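N-acetylmuramoyl-L-alanine amidase XlyA (Bacillus subtilis, PDB 3RDR) hydrolyses the amide link between N-acetylmuramoyl and L-amino acid residues in cell-wall glycopeptides, acting as an autolysin through its zinc-binding catalytic domain. Local coordinates at residues G40-A43 / A44-A47; A112-L115 / I116-M120; D147-D150 / S151-A154. One frame throughout, in Å; residues are numbered along the deposited sequence.

Interaction 1 of 3, residues G40-A43 / A44-A47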
# COMPACT_ATOMS: atom_id res chain seq x y z
N GLY A 40 -5.20 4.83 17.08
CA GLY A 40 -6.28 4.05 16.50
C GLY A 40 -6.33 4.00 14.98
O GLY A 40 -7.12 3.26 14.42
N ALA A 41 -5.49 4.78 14.30
CA ALA A 41 -5.49 4.79 12.84
C ALA A 41 -4.65 3.62 12.32
O ALA A 41 -3.63 3.82 11.66
CB ALA A 41 -4.93 6.11 12.32
N ASP A 42 -5.11 2.40 12.61
CA ASP A 42 -4.40 1.20 12.20
C ASP A 42 -4.97 0.56 10.93
O ASP A 42 -5.83 1.14 10.27
CB ASP A 42 -4.39 0.19 13.35
CG ASP A 42 -5.78 -0.28 13.74
OD1 ASP A 42 -5.91 -0.89 14.82
OD2 ASP A 42 -6.73 -0.06 12.96
N ALA A 43 -4.49 -0.63 10.60
CA ALA A 43 -4.92 -1.34 9.39
C ALA A 43 -6.41 -1.65 9.35
O ALA A 43 -7.07 -1.45 8.34
CB ALA A 43 -4.11 -2.62 9.21
N ALA A 44 -6.95 -2.15 10.46
CA ALA A 44 -8.36 -2.47 10.53
C ALA A 44 -9.20 -1.21 10.34
O ALA A 44 -10.23 -1.23 9.67
CB ALA A 44 -8.70 -3.13 11.88
N ALA A 45 -8.76 -0.10 10.93
CA ALA A 45 -9.49 1.15 10.81
C ALA A 45 -9.52 1.61 9.35
O ALA A 45 -10.56 2.08 8.87
CB ALA A 45 -8.87 2.24 11.70
N HIS A 46 -8.40 1.49 8.65
CA HIS A 46 -8.37 1.88 7.25
C HIS A 46 -9.26 0.95 6.42
O HIS A 46 -9.90 1.39 5.47
CB HIS A 46 -6.94 1.86 6.70
CG HIS A 46 -6.13 3.06 7.09
ND1 HIS A 46 -5.59 3.22 8.35
CD2 HIS A 46 -5.81 4.18 6.40
CE1 HIS A 46 -4.97 4.39 8.41
NE2 HIS A 46 -5.09 4.99 7.24
N ALA A 47 -9.31 -0.32 6.78
CA ALA A 47 -10.15 -1.28 6.06
C ALA A 47 -11.61 -0.84 6.11
O ALA A 47 -12.34 -0.93 5.13
CB ALA A 47 -10.01 -2.67 6.67

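Interaction 2 of 3, residues A112-L115 / I116-M120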
# COMPACT_ATOMS: atom_id res chain seq x y z
N ALA A 112 6.03 -4.55 6.52
CA ALA A 112 5.85 -4.13 5.13
C ALA A 112 6.96 -4.69 4.25
O ALA A 112 6.72 -5.05 3.09
CB ALA A 112 5.83 -2.61 5.05
N GLN A 113 8.17 -4.76 4.79
CA GLN A 113 9.31 -5.29 4.04
C GLN A 113 9.09 -6.79 3.81
O GLN A 113 9.43 -7.31 2.75
CB GLN A 113 10.62 -5.03 4.79
CG GLN A 113 10.98 -3.56 4.86
CD GLN A 113 12.17 -3.26 5.75
OE1 GLN A 113 12.21 -3.68 6.90
NE2 GLN A 113 13.13 -2.51 5.22
N TRP A 114 8.52 -7.46 4.79
CA TRP A 114 8.24 -8.89 4.65
C TRP A 114 7.20 -9.08 3.54
O TRP A 114 7.35 -9.93 2.67
CB TRP A 114 7.69 -9.47 5.95
CG TRP A 114 7.06 -10.82 5.74
CD1 TRP A 114 7.71 -12.01 5.56
CD2 TRP A 114 5.66 -11.09 5.58
NE1 TRP A 114 6.80 -13.01 5.29
CE2 TRP A 114 5.54 -12.47 5.30
CE3 TRP A 114 4.50 -10.31 5.64
CZ2 TRP A 114 4.30 -13.08 5.08
CZ3 TRP A 114 3.27 -10.91 5.42
CH2 TRP A 114 3.18 -12.29 5.14
N LEU A 115 6.14 -8.28 3.59
CA LEU A 115 5.08 -8.34 2.59
C LEU A 115 5.64 -8.09 1.19
O LEU A 115 5.35 -8.83 0.25
CB LEU A 115 4.00 -7.30 2.89
CG LEU A 115 2.89 -7.09 1.85
CD1 LEU A 115 2.11 -8.39 1.66
CD2 LEU A 115 1.96 -5.97 2.30
N ILE A 116 6.45 -7.05 1.06
CA ILE A 116 7.04 -6.70 -0.23
C ILE A 116 7.92 -7.82 -0.78
O ILE A 116 7.88 -8.11 -1.97
CB ILE A 116 7.84 -5.39 -0.12
CG1 ILE A 116 6.87 -4.23 0.15
CG2 ILE A 116 8.62 -5.14 -1.41
CD1 ILE A 116 7.55 -2.92 0.45
N LYS A 117 8.71 -8.45 0.09
CA LYS A 117 9.57 -9.55 -0.34
C LYS A 117 8.72 -10.69 -0.89
O LYS A 117 9.03 -11.27 -1.93
CB LYS A 117 10.41 -10.08 0.83
CG LYS A 117 11.15 -11.37 0.49
CD LYS A 117 11.20 -12.32 1.68
CE LYS A 117 12.32 -11.97 2.65
NZ LYS A 117 13.66 -12.33 2.10
N THR A 118 7.64 -10.99 -0.18
CA THR A 118 6.72 -12.05 -0.58
C THR A 118 6.05 -11.74 -1.92
O THR A 118 5.90 -12.61 -2.77
CB THR A 118 5.63 -12.25 0.49
OG1 THR A 118 6.25 -12.48 1.76
CG2 THR A 118 4.74 -13.43 0.14
N LEU A 119 5.64 -10.48 -2.09
CA LEU A 119 4.99 -10.04 -3.32
C LEU A 119 5.95 -10.11 -4.51
O LEU A 119 5.57 -10.52 -5.61
CB LEU A 119 4.49 -8.60 -3.14
CG LEU A 119 3.00 -8.32 -2.92
CD1 LEU A 119 2.30 -9.50 -2.25
CD2 LEU A 119 2.86 -7.06 -2.07
N MET A 120 7.20 -9.71 -4.29
CA MET A 120 8.22 -9.74 -5.34
C MET A 120 8.38 -11.15 -5.91
O MET A 120 8.40 -11.34 -7.12
CB MET A 120 9.56 -9.26 -4.77
CG MET A 120 9.66 -7.76 -4.54
SD MET A 120 11.05 -7.33 -3.47
CE MET A 120 12.46 -7.63 -4.56

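Interaction 3 of 3, residues D147-D150 / S151-A154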
# COMPACT_ATOMS: atom_id res chain seq x y z
N ASP A 147 13.63 10.14 2.79
CA ASP A 147 15.02 10.49 3.08
C ASP A 147 15.92 9.28 3.29
O ASP A 147 17.14 9.38 3.23
CB ASP A 147 15.12 11.39 4.32
CG ASP A 147 14.66 12.80 4.05
OD1 ASP A 147 15.04 13.36 3.00
OD2 ASP A 147 13.92 13.36 4.89
N THR A 148 15.32 8.12 3.55
CA THR A 148 16.10 6.90 3.76
C THR A 148 15.57 5.77 2.88
O THR A 148 15.73 4.60 3.20
CB THR A 148 16.03 6.45 5.24
OG1 THR A 148 14.66 6.28 5.63
CG2 THR A 148 16.69 7.49 6.14
N TRP A 149 14.96 6.14 1.75
CA TRP A 149 14.38 5.17 0.82
C TRP A 149 15.29 3.99 0.46
O TRP A 149 14.91 2.83 0.63
CB TRP A 149 13.93 5.89 -0.46
CG TRP A 149 13.26 4.98 -1.45
CD1 TRP A 149 13.72 4.62 -2.68
CD2 TRP A 149 12.03 4.26 -1.25
NE1 TRP A 149 12.86 3.71 -3.26
CE2 TRP A 149 11.82 3.47 -2.40
CE3 TRP A 149 11.10 4.20 -0.21
CZ2 TRP A 149 10.71 2.63 -2.54
CZ3 TRP A 149 9.99 3.36 -0.35
CH2 TRP A 149 9.81 2.59 -1.51
N ASP A 150 16.49 4.29 -0.03
CA ASP A 150 17.42 3.22 -0.40
C ASP A 150 17.72 2.26 0.74
O ASP A 150 17.92 1.07 0.51
CB ASP A 150 18.71 3.83 -0.96
CG ASP A 150 18.52 4.44 -2.34
OD1 ASP A 150 19.41 5.19 -2.80
OD2 ASP A 150 17.47 4.17 -2.97
N SER A 151 17.75 2.77 1.97
CA SER A 151 18.01 1.92 3.13
C SER A 151 16.79 1.03 3.36
O SER A 151 16.93 -0.16 3.64
CB SER A 151 18.27 2.76 4.38
OG SER A 151 19.45 3.54 4.23
N PHE A 152 15.60 1.62 3.26
CA PHE A 152 14.36 0.87 3.45
C PHE A 152 14.35 -0.32 2.49
O PHE A 152 13.96 -1.42 2.87
CB PHE A 152 13.15 1.78 3.15
CG PHE A 152 11.86 1.03 2.97
CD1 PHE A 152 11.24 0.40 4.05
CD2 PHE A 152 11.27 0.93 1.71
CE1 PHE A 152 10.05 -0.31 3.88
CE2 PHE A 152 10.08 0.22 1.53
CZ PHE A 152 9.47 -0.40 2.62
N LYS A 153 14.79 -0.08 1.26
CA LYS A 153 14.82 -1.14 0.26
C LYS A 153 15.90 -2.18 0.56
O LYS A 153 15.70 -3.37 0.31
CB LYS A 153 15.03 -0.54 -1.14
CG LYS A 153 13.83 0.25 -1.64
CD LYS A 153 14.01 0.77 -3.06
CE LYS A 153 14.15 -0.36 -4.07
NZ LYS A 153 14.26 0.17 -5.46
N ALA A 154 17.03 -1.73 1.09
CA ALA A 154 18.11 -2.66 1.43
C ALA A 154 17.63 -3.59 2.53
O ALA A 154 18.12 -4.71 2.67
CB ALA A 154 19.34 -1.88 1.89

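Interaction 1 of 3, residues G40-A43 / A44-A47
Asp42 and His46 bind each other twice at the start of helix 43-50, where Asp42 is the N-cap. With CG turned between its backbone N and carbonyl carbon (chi1 63°), Asp42 brings OD2 forward to the amide N-H of the first turn. Asp42 OD2 accepts from Ala45 N at 2.9 Å, the classic N-cap bond. The methyl of Ala44 sits beside the same carboxylate, Ala44 CB to Asp42 OD2 3.8 Å. Ala43 opens the helical bonding on both sides: its carbonyl O accepts from Ala47 N at 3.0 Å, and Ala43 N is bonded to Asp64 OD2. Asp42 O takes two donors from one residue. His46 N reaches it at 3.1 Å in the ordinary helical bond, while His46 ND1 comes to Asp42 O at 2.8 Å, with an N-H...O angle of 171°. The acceptor lies in the imidazole plane, although ND1 stands above the carbonyl plane of Asp42. This fixes the rotation of the ring and puts the proton on ND1. His46 CE1 lies 3.6 Å from Ala41 O, near the ring plane. Against the sheet, Ala43, Ala44 and Ala47 touch Tyr69 of strand 68-70, and Ala43 and His46 meet Thr62 of strand 61-63.

Interaction 2 of 3, residues A112-L115 / I116-M120
Trp114 and Thr118, one turn apart on helix 105-122, are brought together by two rotamers. The indole of Trp114 leaves the backbone with CG opposite its own N (chi1 165°), and Thr118 sets OG1 opposite its carbonyl carbon and beside its N (chi1 -55°), which turns the hydroxyl back toward the preceding turn. The hydroxyl then donates to Trp114 O, Thr118 OG1 to Trp114 O 2.9 Å, from well above the carbonyl plane. Thr118 N reaches Trp114 O at 3.1 Å from the opposite face, so one carbonyl is gripped by two donors of a single residue. This is the familiar helix feature in which a threonine hydroxyl shares the carbonyl four residues earlier with the backbone N-H. Thr118 OG1 also lies over one face of the indole, displaced toward the rim, and is 3.6 Å from Trp114 CE2.

Leu115 and Leu119 make the apolar counterpart. Their side chains meet at an angle, with Leu115 CG 3.9 Å from Leu119 CD2, and both reach Phe61 of strand 61-63. Ile116 CG1 lies against Ala112 O at 3.1 Å, and the Ile116 side chain also touches Val31 of strand 28-33. Backbone bonds such as Leu119 N to Leu115 O, 2.9 Å, run on through the helix.

The polar ends at Gln113 and Lys117 are held by the C-terminal region: Gln113 NE2 bonds Phe152 O, and Lys117 NZ bonds Gly157 O. The chemistry is thus divided round the helix. Leucine and isoleucine carbon packs on the sheet, whereas the threonine satisfies its hydroxyl proton within the helix itself. That bond directs the O-H toward the carbonyl and, as a second donor, probably polarises the Trp114 peptide group somewhat further.

Interaction 3 of 3, residues D147-D150 / S151-A154
Trp149 meets both Phe152 and Lys153 within the short helix 149-154. The aromatic contact is oblique: the six-membered ring of Trp149 and the Phe152 ring have centroids 5.2 Å apart and planes inclined at 35°, with Trp149 CZ3 3.4 Å from Phe152 CD2.

A CH-pi contact comes from Lys153. Lys153 CG lies over one face of the Trp149 indole, 4.1 Å from the centroid of the five-membered ring, and Lys153 CD follows to within 3.2 Å of Trp149 NE1. A bend at chi3 then carries the ammonium group onward to Leu127 O, which NZ binds, with a weak second bond to Val130 O. The aliphatic part of the lysine thereby lies over part of one indole face, while its charged end joins Leu127, in the loop before strand 130-132, and that strand itself.

Backbone hydrogen bonds complete the turn. Phe152 N donates to Thr148 O and Lys153 N to Trp149 O, each at 3.0 Å; Ser151 N adds a weak bond to Thr148 O. Thr148 occupies the N-cap position without a side-chain capping bond.

Phe152 also rests on Thr109 and Ile116 of helix 105-122, and Trp149 on Pro142, which follows the zinc ligand Cys141 in sequence. Such i to i+3 and i to i+4 pairing is typical of alpha-helices; buried Phe152 and exposed Asp150, Ser151 and Ala154 make this last helix of the T7 lysozyme-like fold amphipathic.

Following the chain, the three contacts come in series; each is local and none nests in or crosses another. Interaction 1 ends the loop after strand 28-33 and starts helix 43-50, about 20 Å between centres from interaction 2. Interaction 2 lies within the long helix 105-122, which packs on strands 28-33, 61-63 and 92-97 of the mixed sheet. Interaction 3 forms the last helix, 149-154, and touches interaction 2 directly, Ile116 CD1 packing on Phe152 CZ at 3.8 Å. Interactions 1 and 2 both reach strand 61-63, so the sheet connects them, whereas the terminal helix is joined to helix 105-122 by direct contact.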